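Local coordinates for meso-diaminopimelate dehydrogenase (Clostridium tetani, PDB 3WGY), which catalyses the NADP-dependent oxidative deamination of meso-diaminopimelate in its native form and is crystallised here with 4-methyl-2-oxovalerate, at residues B[287-290]-B[291-295]. The protein carries 6 engineered substitutions. Residues are numbered along the deposited sequence; the frame is centred on the assembly and turned at random.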
loop_
_atom_site.group_PDB
_atom_site.type_symbol
_atom_site.label_atom_id
_atom_site.label_comp_id
_atom_site.label_asym_id
_atom_site.label_seq_id
_atom_site.Cartn_x
_atom_site.Cartn_y
_atom_site.Cartn_z
ATOM N N TYR B 287 13.252 -6.402 0.866
ATOM C CA TYR B 287 13.567 -5.833 2.167
ATOM C C TYR B 287 15.047 -5.989 2.521
ATOM O O TYR B 287 15.562 -5.266 3.372
ATOM C CB TYR B 287 12.667 -6.437 3.243
ATOM C CG TYR B 287 11.393 -5.634 3.405
ATOM C CD1 TYR B 287 11.373 -4.477 4.187
ATOM C CD2 TYR B 287 10.243 -5.960 2.686
ATOM C CE1 TYR B 287 10.246 -3.656 4.242
ATOM C CE2 TYR B 287 9.105 -5.145 2.733
ATOM C CZ TYR B 287 9.119 -3.992 3.508
ATOM O OH TYR B 287 8.031 -3.147 3.508
ATOM N N SER B 288 15.732 -6.916 1.855
ATOM C CA SER B 288 17.160 -7.100 2.093
ATOM C C SER B 288 17.878 -5.870 1.572
ATOM O O SER B 288 18.859 -5.419 2.160
ATOM C CB SER B 288 17.691 -8.336 1.368
ATOM O OG SER B 288 17.404 -9.496 2.120
ATOM N N ARG B 289 17.382 -5.331 0.462
ATOM C CA ARG B 289 17.979 -4.141 -0.124
ATOM C C ARG B 289 17.851 -2.992 0.866
ATOM O O ARG B 289 18.780 -2.205 1.033
ATOM C CB ARG B 289 17.282 -3.764 -1.437
ATOM C CG ARG B 289 17.868 -2.503 -2.076
ATOM C CD ARG B 289 17.274 -2.190 -3.441
ATOM N NE ARG B 289 17.505 -3.250 -4.422
ATOM C CZ ARG B 289 16.621 -4.183 -4.748
ATOM N NH1 ARG B 289 15.421 -4.203 -4.173
ATOM N NH2 ARG B 289 16.940 -5.102 -5.646
ATOM N N ALA B 290 16.696 -2.905 1.523
ATOM C CA ALA B 290 16.440 -1.846 2.494
ATOM C C ALA B 290 17.313 -1.967 3.736
ATOM O O ALA B 290 17.807 -0.963 4.251
ATOM C CB ALA B 290 14.978 -1.853 2.902
ATOM N N ILE B 291 17.481 -3.190 4.231
ATOM C CA ILE B 291 18.293 -3.408 5.422
ATOM C C ILE B 291 19.749 -3.095 5.125
ATOM O O ILE B 291 20.453 -2.521 5.956
ATOM C CB ILE B 291 18.165 -4.855 5.924
ATOM C CG1 ILE B 291 16.715 -5.120 6.328
ATOM C CG2 ILE B 291 19.092 -5.083 7.105
ATOM C CD1 ILE B 291 16.142 -4.087 7.282
ATOM N N TYR B 292 20.194 -3.473 3.935
ATOM C CA TYR B 292 21.558 -3.201 3.517
ATOM C C TYR B 292 21.771 -1.691 3.561
ATOM O O TYR B 292 22.757 -1.211 4.113
ATOM C CB TYR B 292 21.793 -3.722 2.097
ATOM C CG TYR B 292 23.079 -3.234 1.464
ATOM C CD1 TYR B 292 23.125 -2.019 0.772
ATOM C CD2 TYR B 292 24.256 -3.973 1.575
ATOM C CE1 TYR B 292 24.316 -1.553 0.207
ATOM C CE2 TYR B 292 25.448 -3.520 1.017
ATOM C CZ TYR B 292 25.475 -2.310 0.336
ATOM O OH TYR B 292 26.664 -1.859 -0.207
ATOM N N LYS B 293 20.830 -0.947 2.982
ATOM C CA LYS B 293 20.925 0.506 2.959
ATOM C C LYS B 293 20.965 1.062 4.373
ATOM O O LYS B 293 21.831 1.870 4.702
ATOM C CB LYS B 293 19.743 1.103 2.196
ATOM C CG LYS B 293 19.657 0.634 0.755
ATOM C CD LYS B 293 18.614 1.415 -0.026
ATOM C CE LYS B 293 18.539 0.944 -1.462
ATOM N NZ LYS B 293 17.688 1.834 -2.290
ATOM N N LEU B 294 20.033 0.622 5.215
ATOM C CA LEU B 294 19.988 1.089 6.589
ATOM C C LEU B 294 21.227 0.696 7.389
ATOM O O LEU B 294 21.659 1.443 8.268
ATOM C CB LEU B 294 18.737 0.562 7.294
ATOM C CG LEU B 294 17.412 1.254 6.957
ATOM C CD1 LEU B 294 16.287 0.535 7.668
ATOM C CD2 LEU B 294 17.458 2.716 7.383
ATOM N N SER B 295 21.796 -0.472 7.100
ATOM C CA SER B 295 22.984 -0.908 7.827
ATOM C C SER B 295 24.150 0.030 7.527
ATOM O O SER B 295 24.940 0.342 8.417
ATOM C CB SER B 295 23.366 -2.347 7.454
ATOM O OG SER B 295 23.901 -2.424 6.148
#
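R289 leaves the helix with CG opposite the backbone N (chi1 179°), whereas K293, one turn on, turns CG back beside its own N (chi1 -60°) and runs extended from there; the two chains therefore lie alongside each other and point the same way. Their aliphatic parts touch where CE of K293 rests 3.6 Å from CG of R289. On its way the lysine passes the oxygen end of the arginine carbonyl, CG of K293 being 3.0 Å from O of R289, the same oxygen that accepts the hydrogen bond from the backbone N-H of K293. The like-charged ends stay apart, with NE of R289 5.5 Å from NZ of K293, and each has its own partners: the guanidinium forms a salt bridge with D28 and a hydrogen bond with N26, while the ammonium donates to the carbonyl of S314. These turns belong to helix 276-296, which packs on the parallel sheet of the Rossmann-type domain, which in this family binds the nicotinamide dinucleotide. There S288 and I291 both contact V90 of strand 88-90, and I291 also meets I116 and L118 of strand 116-118. Regular i to i+4 bonding joins the turns; I291 N donates to Y287 O at 3.0 Å, and L294 N to A290 O at 2.9 Å with a fairly straight N-H...O angle of 167°. Branched I291 also sets CG1 3.2 Å from O of Y287, so its side chain borders the carbonyl that its amide uses. Around the helix, CB of Y292 sits 3.4 Å from O of S288, and the edge of its ring comes near O of R289. The hydroxyl of S295 turns back along the helix and donates to the carbonyl of Y292, with OG 2.6 Å from O.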